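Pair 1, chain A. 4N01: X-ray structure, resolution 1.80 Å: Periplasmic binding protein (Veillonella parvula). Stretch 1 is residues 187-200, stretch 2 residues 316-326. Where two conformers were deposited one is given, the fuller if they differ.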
# COMPACT_ATOMS: atom_id res chain seq x y z
N GLU A 187 5.57 14.27 12.99
CA GLU A 187 4.48 14.12 13.94
C GLU A 187 3.65 12.88 13.61
O GLU A 187 3.23 12.15 14.51
CB GLU A 187 3.59 15.37 13.97
CG GLU A 187 4.20 16.55 14.72
CD GLU A 187 3.34 17.80 14.66
OE1 GLU A 187 2.16 17.70 14.27
OE2 GLU A 187 3.85 18.89 15.01
N TRP A 188 3.42 12.63 12.32
CA TRP A 188 2.65 11.45 11.90
C TRP A 188 3.41 10.17 12.21
O TRP A 188 2.85 9.23 12.78
CB TRP A 188 2.29 11.50 10.42
CG TRP A 188 1.46 10.31 9.94
CD1 TRP A 188 0.10 10.16 10.02
CD2 TRP A 188 1.95 9.14 9.28
NE1 TRP A 188 -0.28 8.94 9.48
CE2 TRP A 188 0.84 8.30 9.01
CE3 TRP A 188 3.23 8.70 8.90
CZ2 TRP A 188 0.97 7.06 8.37
CZ3 TRP A 188 3.36 7.46 8.27
CH2 TRP A 188 2.23 6.66 8.01
N VAL A 189 4.68 10.11 11.83
CA VAL A 189 5.50 8.94 12.15
C VAL A 189 5.53 8.69 13.65
O VAL A 189 5.39 7.55 14.10
CB VAL A 189 6.94 9.08 11.59
CG1 VAL A 189 7.88 7.97 12.15
CG2 VAL A 189 6.90 9.03 10.06
N ALA A 190 5.71 9.76 14.44
CA ALA A 190 5.78 9.60 15.89
C ALA A 190 4.50 8.95 16.43
O ALA A 190 4.56 8.05 17.29
CB ALA A 190 6.01 10.94 16.57
N ASP A 191 3.36 9.41 15.94
CA ASP A 191 2.08 8.85 16.38
C ASP A 191 1.94 7.39 15.96
O ASP A 191 1.45 6.56 16.73
CB ASP A 191 0.93 9.68 15.82
CG ASP A 191 -0.42 9.10 16.16
OD1 ASP A 191 -0.85 9.23 17.33
OD2 ASP A 191 -1.06 8.51 15.26
N GLN A 192 2.40 7.06 14.75
CA GLN A 192 2.31 5.68 14.27
C GLN A 192 3.16 4.78 15.16
O GLN A 192 2.75 3.67 15.48
CB GLN A 192 2.79 5.57 12.82
CG GLN A 192 1.98 6.40 11.82
CD GLN A 192 0.49 6.09 11.85
OE1 GLN A 192 -0.30 6.87 12.38
NE2 GLN A 192 0.10 4.96 11.27
N ARG A 193 4.33 5.27 15.57
CA ARG A 193 5.22 4.45 16.40
C ARG A 193 4.62 4.18 17.76
O ARG A 193 4.77 3.08 18.32
CB ARG A 193 6.57 5.13 16.61
CG ARG A 193 7.44 5.27 15.38
CD ARG A 193 8.86 5.61 15.76
NE ARG A 193 9.62 6.00 14.58
CZ ARG A 193 10.12 5.14 13.70
NH1 ARG A 193 9.96 3.83 13.89
NH2 ARG A 193 10.79 5.59 12.64
N LYS A 194 3.96 5.19 18.32
CA LYS A 194 3.36 5.10 19.64
C LYS A 194 2.25 4.06 19.62
O LYS A 194 2.16 3.20 20.50
CB LYS A 194 2.80 6.45 20.06
CG LYS A 194 2.39 6.55 21.52
CD LYS A 194 2.01 7.98 21.85
CE LYS A 194 1.66 8.14 23.32
NZ LYS A 194 0.51 7.27 23.68
N THR A 195 1.39 4.14 18.60
CA THR A 195 0.31 3.17 18.44
C THR A 195 0.86 1.75 18.20
O THR A 195 0.35 0.78 18.78
CB THR A 195 -0.63 3.56 17.29
OG1 THR A 195 -1.28 4.80 17.62
CG2 THR A 195 -1.69 2.49 17.06
N LEU A 196 1.88 1.63 17.36
CA LEU A 196 2.46 0.32 17.06
C LEU A 196 3.03 -0.31 18.33
O LEU A 196 2.87 -1.51 18.56
CB LEU A 196 3.55 0.42 15.98
CG LEU A 196 4.25 -0.92 15.67
CD1 LEU A 196 3.24 -1.92 15.12
CD2 LEU A 196 5.41 -0.73 14.70
N ALA A 197 3.67 0.50 19.16
CA ALA A 197 4.22 0.00 20.41
C ALA A 197 3.11 -0.49 21.34
O ALA A 197 3.29 -1.48 22.07
CB ALA A 197 5.03 1.08 21.09
N ALA A 198 1.97 0.18 21.32
CA ALA A 198 0.85 -0.23 22.16
C ALA A 198 0.31 -1.59 21.70
O ALA A 198 -0.01 -2.45 22.53
CB ALA A 198 -0.25 0.81 22.14
N ILE A 199 0.23 -1.79 20.39
CA ILE A 199 -0.18 -3.10 19.87
C ILE A 199 0.81 -4.19 20.27
O ILE A 199 0.43 -5.24 20.78
CB ILE A 199 -0.28 -3.09 18.34
CG1 ILE A 199 -1.32 -2.05 17.88
CG2 ILE A 199 -0.65 -4.48 17.82
CD1 ILE A 199 -1.13 -1.65 16.44
N GLN A 200 2.09 -3.93 20.03
CA GLN A 200 3.11 -4.94 20.28
C GLN A 200 3.24 -5.31 21.76
O GLN A 200 3.51 -6.46 22.09
CB GLN A 200 4.46 -4.49 19.67
CG GLN A 200 4.41 -4.37 18.15
CD GLN A 200 5.77 -4.11 17.54
OE1 GLN A 200 6.52 -3.24 18.00
NE2 GLN A 200 6.11 -4.87 16.50
N PRO A 316 1.85 -0.08 0.84
CA PRO A 316 2.35 1.20 1.37
C PRO A 316 1.30 2.31 1.31
O PRO A 316 0.51 2.36 0.37
CB PRO A 316 3.50 1.53 0.43
CG PRO A 316 4.04 0.18 0.04
CD PRO A 316 2.82 -0.68 -0.11
N GLY A 317 1.30 3.19 2.32
CA GLY A 317 0.32 4.26 2.40
C GLY A 317 0.28 4.82 3.80
O GLY A 317 1.32 4.92 4.46
N VAL A 318 -0.91 5.17 4.28
CA VAL A 318 -1.04 5.80 5.59
C VAL A 318 -1.92 4.98 6.50
O VAL A 318 -2.21 5.38 7.62
CB VAL A 318 -1.62 7.23 5.47
CG1 VAL A 318 -0.71 8.09 4.61
CG2 VAL A 318 -3.03 7.17 4.89
N ARG A 319 -2.34 3.79 6.04
CA ARG A 319 -3.31 3.01 6.79
C ARG A 319 -2.71 1.87 7.58
O ARG A 319 -3.44 1.17 8.29
CB ARG A 319 -4.35 2.40 5.85
CG ARG A 319 -5.02 3.39 4.90
CD ARG A 319 -6.17 2.68 4.22
NE ARG A 319 -6.73 3.45 3.12
CZ ARG A 319 -7.95 3.27 2.64
NH1 ARG A 319 -8.76 2.36 3.18
NH2 ARG A 319 -8.37 4.01 1.63
N THR A 320 -1.40 1.65 7.45
CA THR A 320 -0.82 0.40 7.93
C THR A 320 -1.00 0.11 9.41
O THR A 320 -1.52 -0.95 9.78
CB THR A 320 0.69 0.27 7.61
OG1 THR A 320 0.90 0.54 6.21
CG2 THR A 320 1.17 -1.14 7.91
N VAL A 321 -0.55 1.02 10.26
CA VAL A 321 -0.60 0.76 11.70
C VAL A 321 -2.05 0.67 12.19
O VAL A 321 -2.37 -0.16 13.04
CB VAL A 321 0.23 1.79 12.49
CG1 VAL A 321 -0.03 1.64 13.98
CG2 VAL A 321 1.72 1.57 12.20
N ASP A 322 -2.93 1.49 11.62
CA ASP A 322 -4.36 1.41 11.94
C ASP A 322 -4.93 0.03 11.62
O ASP A 322 -5.65 -0.56 12.42
CB ASP A 322 -5.13 2.49 11.18
CG ASP A 322 -6.62 2.45 11.47
OD1 ASP A 322 -7.02 2.93 12.55
OD2 ASP A 322 -7.38 1.93 10.63
N ALA A 323 -4.57 -0.49 10.45
CA ALA A 323 -5.02 -1.82 10.03
C ALA A 323 -4.39 -2.92 10.89
O ALA A 323 -5.05 -3.90 11.25
CB ALA A 323 -4.69 -2.04 8.57
N LEU A 324 -3.11 -2.75 11.22
CA LEU A 324 -2.42 -3.73 12.06
C LEU A 324 -3.06 -3.84 13.44
O LEU A 324 -3.07 -4.91 14.05
CB LEU A 324 -0.95 -3.36 12.20
CG LEU A 324 -0.03 -3.63 11.00
CD1 LEU A 324 1.39 -3.15 11.33
CD2 LEU A 324 -0.01 -5.10 10.64
N LYS A 325 -3.59 -2.74 13.94
CA LYS A 325 -4.31 -2.75 15.22
C LYS A 325 -5.50 -3.71 15.14
O LYS A 325 -5.67 -4.58 16.00
CB LYS A 325 -4.78 -1.34 15.57
CG LYS A 325 -5.35 -1.18 16.95
CD LYS A 325 -5.59 0.30 17.26
CE LYS A 325 -6.06 0.53 18.69
NZ LYS A 325 -7.40 -0.07 18.95
N ARG A 326 -6.32 -3.54 14.11
CA ARG A 326 -7.50 -4.39 13.92
C ARG A 326 -7.11 -5.84 13.69
O ARG A 326 -7.74 -6.75 14.25
CB ARG A 326 -8.33 -3.88 12.74
CG ARG A 326 -9.69 -4.55 12.59
CD ARG A 326 -10.45 -4.00 11.38
NE ARG A 326 -10.05 -4.66 10.13
CZ ARG A 326 -9.40 -4.07 9.14
NH1 ARG A 326 -9.06 -2.78 9.22
NH2 ARG A 326 -9.09 -4.76 8.04
O HOH W 1 -2.87 7.83 8.93
O HOH W 2 -2.19 4.05 10.10
O HOH W 3 1.15 3.41 9.42

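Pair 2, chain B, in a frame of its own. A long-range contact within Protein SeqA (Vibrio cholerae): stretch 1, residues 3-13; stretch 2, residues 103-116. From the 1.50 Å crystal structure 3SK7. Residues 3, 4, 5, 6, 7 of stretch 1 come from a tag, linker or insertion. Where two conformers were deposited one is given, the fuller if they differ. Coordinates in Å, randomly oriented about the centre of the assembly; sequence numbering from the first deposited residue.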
# COMPACT_ATOMS: atom_id res chain seq x y z
N ASP B 3 16.81 3.41 7.52
CA ASP B 3 16.06 2.69 8.55
C ASP B 3 14.64 2.34 8.07
O ASP B 3 14.08 1.32 8.45
CB ASP B 3 15.98 3.50 9.85
CG ASP B 3 17.23 3.36 10.73
OD1 ASP B 3 18.10 2.52 10.42
OD2 ASP B 3 17.32 4.06 11.76
N LYS B 4 14.09 3.19 7.20
CA LYS B 4 12.80 2.92 6.59
C LYS B 4 12.91 1.73 5.62
O LYS B 4 12.06 0.83 5.58
CB LYS B 4 12.30 4.17 5.85
CG LYS B 4 11.94 5.34 6.78
CD LYS B 4 11.46 6.56 6.01
CE LYS B 4 11.09 7.67 6.93
NZ LYS B 4 10.80 8.89 6.11
N VAL B 5 13.98 1.73 4.84
CA VAL B 5 14.30 0.61 3.97
C VAL B 5 14.43 -0.66 4.79
O VAL B 5 13.88 -1.72 4.45
CB VAL B 5 15.59 0.88 3.19
CG1 VAL B 5 16.04 -0.38 2.49
CG2 VAL B 5 15.38 2.00 2.21
N ARG B 6 15.11 -0.55 5.92
CA ARG B 6 15.32 -1.70 6.78
C ARG B 6 14.00 -2.24 7.31
O ARG B 6 13.80 -3.46 7.39
CB ARG B 6 16.22 -1.34 7.95
CG ARG B 6 16.61 -2.54 8.80
CD ARG B 6 16.76 -2.17 10.27
NE ARG B 6 17.93 -1.33 10.52
CZ ARG B 6 17.91 -0.23 11.27
NH1 ARG B 6 19.04 0.46 11.45
NH2 ARG B 6 16.78 0.19 11.85
N ALA B 7 13.08 -1.33 7.65
CA ALA B 7 11.75 -1.75 8.13
C ALA B 7 10.97 -2.50 7.05
O ALA B 7 10.26 -3.48 7.36
CB ALA B 7 10.96 -0.56 8.61
N MET B 8 11.07 -2.05 5.80
CA MET B 8 10.36 -2.75 4.71
C MET B 8 10.97 -4.13 4.46
O MET B 8 10.28 -5.14 4.20
CB MET B 8 10.32 -1.92 3.43
CG MET B 8 9.42 -0.70 3.54
SD MET B 8 7.75 -1.09 4.13
CE MET B 8 7.08 -1.92 2.68
N ARG B 9 12.30 -4.18 4.52
CA ARG B 9 12.97 -5.46 4.39
C ARG B 9 12.55 -6.40 5.52
O ARG B 9 12.26 -7.57 5.29
CB ARG B 9 14.49 -5.27 4.41
CG ARG B 9 15.24 -6.36 3.77
CD ARG B 9 16.72 -6.25 4.14
NE ARG B 9 17.35 -7.57 4.18
CZ ARG B 9 17.44 -8.34 5.27
NH1 ARG B 9 18.02 -9.51 5.17
NH2 ARG B 9 16.99 -7.93 6.45
N SER B 10 12.49 -5.88 6.74
CA SER B 10 12.05 -6.69 7.86
C SER B 10 10.64 -7.24 7.66
O SER B 10 10.37 -8.40 8.01
CB SER B 10 12.12 -5.91 9.17
OG SER B 10 13.47 -5.64 9.55
N LEU B 11 9.73 -6.42 7.11
CA LEU B 11 8.40 -6.93 6.78
C LEU B 11 8.47 -8.16 5.86
O LEU B 11 7.76 -9.17 6.08
CB LEU B 11 7.57 -5.83 6.11
CG LEU B 11 6.20 -6.25 5.59
CD1 LEU B 11 5.31 -6.62 6.75
CD2 LEU B 11 5.56 -5.17 4.80
N LEU B 12 9.29 -8.05 4.82
CA LEU B 12 9.27 -9.06 3.78
C LEU B 12 9.73 -10.42 4.30
O LEU B 12 9.34 -11.45 3.75
CB LEU B 12 10.15 -8.64 2.62
CG LEU B 12 9.69 -7.45 1.81
CD1 LEU B 12 10.62 -7.21 0.65
CD2 LEU B 12 8.31 -7.70 1.31
N ILE B 13 10.55 -10.42 5.34
CA ILE B 13 11.06 -11.68 5.89
C ILE B 13 10.35 -12.09 7.19
O ILE B 13 10.71 -13.08 7.83
CB ILE B 13 12.57 -11.63 6.13
CG1 ILE B 13 12.93 -10.64 7.23
CG2 ILE B 13 13.27 -11.31 4.85
CD1 ILE B 13 14.42 -10.60 7.59
N GLY B 103 9.97 8.47 -1.20
CA GLY B 103 11.42 8.61 -1.28
C GLY B 103 12.25 7.35 -1.17
O GLY B 103 13.47 7.43 -0.98
N PHE B 104 11.60 6.19 -1.29
CA PHE B 104 12.33 4.95 -1.23
C PHE B 104 13.17 4.74 -2.49
O PHE B 104 12.81 5.12 -3.59
CB PHE B 104 11.38 3.77 -1.06
CG PHE B 104 10.78 3.65 0.30
CD1 PHE B 104 11.39 2.87 1.26
CD2 PHE B 104 9.59 4.28 0.61
CE1 PHE B 104 10.82 2.73 2.52
CE2 PHE B 104 9.03 4.15 1.86
CZ PHE B 104 9.65 3.36 2.81
N PRO B 105 14.32 4.11 -2.33
CA PRO B 105 15.15 3.72 -3.47
C PRO B 105 14.54 2.54 -4.22
O PRO B 105 13.79 1.74 -3.63
CB PRO B 105 16.47 3.33 -2.83
CG PRO B 105 16.10 2.93 -1.43
CD PRO B 105 14.94 3.81 -1.05
N SER B 106 14.86 2.42 -5.49
CA SER B 106 14.17 1.49 -6.36
C SER B 106 14.43 0.07 -5.97
O SER B 106 13.61 -0.80 -6.22
CB SER B 106 14.60 1.71 -7.81
OG SER B 106 14.42 3.06 -8.18
N ASP B 107 15.57 -0.20 -5.36
CA ASP B 107 15.94 -1.58 -5.03
C ASP B 107 14.91 -2.26 -4.10
O ASP B 107 14.38 -3.35 -4.40
CB ASP B 107 17.32 -1.58 -4.37
CG ASP B 107 18.35 -0.80 -5.17
OD1 ASP B 107 19.00 -1.38 -6.07
OD2 ASP B 107 18.52 0.42 -4.92
N ILE B 108 14.62 -1.59 -2.99
CA ILE B 108 13.65 -2.13 -2.04
C ILE B 108 12.24 -2.09 -2.65
O ILE B 108 11.43 -2.97 -2.38
CB ILE B 108 13.66 -1.37 -0.69
CG1 ILE B 108 12.80 -2.08 0.35
CG2 ILE B 108 13.17 0.07 -0.85
CD1 ILE B 108 13.21 -3.55 0.59
N ILE B 109 11.97 -1.11 -3.51
CA ILE B 109 10.65 -1.02 -4.11
C ILE B 109 10.39 -2.24 -5.00
O ILE B 109 9.31 -2.83 -4.99
CB ILE B 109 10.48 0.28 -4.94
CG1 ILE B 109 10.60 1.50 -4.05
CG2 ILE B 109 9.16 0.26 -5.64
CD1 ILE B 109 10.43 2.81 -4.78
N GLU B 110 11.38 -2.62 -5.79
CA GLU B 110 11.28 -3.81 -6.62
C GLU B 110 11.03 -5.06 -5.76
O GLU B 110 10.17 -5.88 -6.11
CB GLU B 110 12.56 -4.00 -7.45
CG GLU B 110 12.51 -5.22 -8.38
CD GLU B 110 13.84 -5.55 -9.05
OE1 GLU B 110 14.87 -4.99 -8.62
OE2 GLU B 110 13.83 -6.37 -10.00
N LYS B 111 11.77 -5.20 -4.66
CA LYS B 111 11.52 -6.38 -3.81
C LYS B 111 10.12 -6.39 -3.20
O LYS B 111 9.47 -7.43 -3.14
CB LYS B 111 12.58 -6.50 -2.72
CG LYS B 111 14.00 -6.56 -3.29
CD LYS B 111 15.03 -6.54 -2.23
CE LYS B 111 16.42 -6.45 -2.84
NZ LYS B 111 16.71 -7.58 -3.78
N VAL B 112 9.66 -5.22 -2.77
CA VAL B 112 8.35 -5.14 -2.13
C VAL B 112 7.23 -5.42 -3.15
O VAL B 112 6.31 -6.21 -2.87
CB VAL B 112 8.15 -3.76 -1.47
CG1 VAL B 112 6.72 -3.55 -1.02
CG2 VAL B 112 9.07 -3.60 -0.27
N THR B 113 7.30 -4.79 -4.32
CA THR B 113 6.26 -5.02 -5.31
C THR B 113 6.29 -6.45 -5.87
O THR B 113 5.22 -7.04 -6.11
CB THR B 113 6.35 -4.00 -6.48
OG1 THR B 113 7.62 -4.09 -7.13
CG2 THR B 113 6.11 -2.60 -5.99
N HIS B 114 7.47 -7.02 -6.04
CA HIS B 114 7.54 -8.41 -6.49
C HIS B 114 6.91 -9.39 -5.52
O HIS B 114 6.51 -10.48 -5.91
CB HIS B 114 9.00 -8.81 -6.77
CG HIS B 114 9.53 -8.25 -8.05
ND1 HIS B 114 10.71 -8.69 -8.62
CD2 HIS B 114 9.06 -7.28 -8.87
CE1 HIS B 114 10.94 -8.02 -9.73
NE2 HIS B 114 9.95 -7.16 -9.91
N SER B 115 6.79 -8.99 -4.25
CA SER B 115 6.28 -9.87 -3.21
C SER B 115 4.76 -9.95 -3.18
O SER B 115 4.20 -10.83 -2.50
CB SER B 115 6.77 -9.43 -1.84
OG SER B 115 6.02 -8.31 -1.39
N ILE B 116 4.11 -9.04 -3.88
CA ILE B 116 2.66 -9.00 -3.94
C ILE B 116 2.18 -10.09 -4.89
O ILE B 116 2.66 -10.25 -6.02
CB ILE B 116 2.13 -7.65 -4.41
CG1 ILE B 116 2.63 -6.54 -3.49
CG2 ILE B 116 0.58 -7.65 -4.46
CD1 ILE B 116 2.34 -5.14 -4.00
OXT ILE B 116 1.27 -10.84 -4.51

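The sharpest difference is water: three waters bridge the stretches near the start of the second helix in pair 1, where the A:Trp188 ring also packs with CZ2 3.7 Å from A:Val318 CA, whereas the contacts listed for pair 2 at that end are direct, many of them made by B:Phe104, which has no matched position in pair 1. In pair 1, one water accepts from A:Trp188 NE1 (2.9 Å) and donates to A:Val318 O (2.9 Å). A second accepts from A:Gln192 NE2 (2.7 Å) and from A:Asp322 N (3.1 Å) while donating to A:Val318 O (2.8 Å). The third accepts from A:Gln192 NE2 (2.6 Å) and A:Val321 N (3.1 Å). In pair 2, B:Phe104 has its CE1 3.8 Å from both B:Lys4 O, a tag residue's carbonyl lying at the ring edge, and B:Met8 CG. No direct hydrogen bond crosses between the stretches in either pair.

The shared frame is two nearly parallel helices. Their axes approach to 9.7 Å at 15° in pair 1 and 10.3 Å at 22° in pair 2, and N, CA and C of 14 central residues superpose with an RMSD of 0.9 Å. The buried areas are also similar, 455 and 475 Å².

The central match is A:Val321 with B:Ile108 (CA atoms 0.7 Å apart), both pointing toward the first helix. A:Val321 is a knob among A:Gln192, A:Thr195, A:Leu196 and A:Ile199; the matching positions are B:Val5, B:Met8, B:Arg9 and B:Leu12, and all four touch B:Ile108. The linings differ. A:Gln192 NE2 comes 3.4 Å from A:Val321 CB, so its amide packs against the valine while also binding water. Its counterpart B:Val5, a tag residue, offers only hydrocarbon: CG1 is 4.1 Å from B:Ile108 CB, and CG2 is 3.8 Å from B:Pro105 CD.

A:Thr195 and B:Met8 coincide within 0.3 Å at CA, yet differ in reach. A:Thr195 CG2 lies 3.6 Å from A:Val321 CG1. B:Met8, with all three chi angles m, places CB 4.0 Å from B:Ile108 CG1 and extends CE to 3.9 Å from B:Val112 CG2.

The closest side-chain agreement on the first helix is A:Ile199 with B:Leu12, whose side-chain centres fall 0.4 Å apart despite their different branching. A:Ile199 CD1 approaches A:Lys325 CA at 3.6 Å, whereas B:Leu12 CD1 meets the matching B:Val112 at CG2, 4.0 Å away. A:Leu324 and B:Lys111 agree equally well at their centres, but A:Leu324 CD1 faces A:Leu196 CD1 at 4.4 Å, while B:Lys111 contributes CB, 4.0 Å from B:Leu12 CD1, and its end leads away.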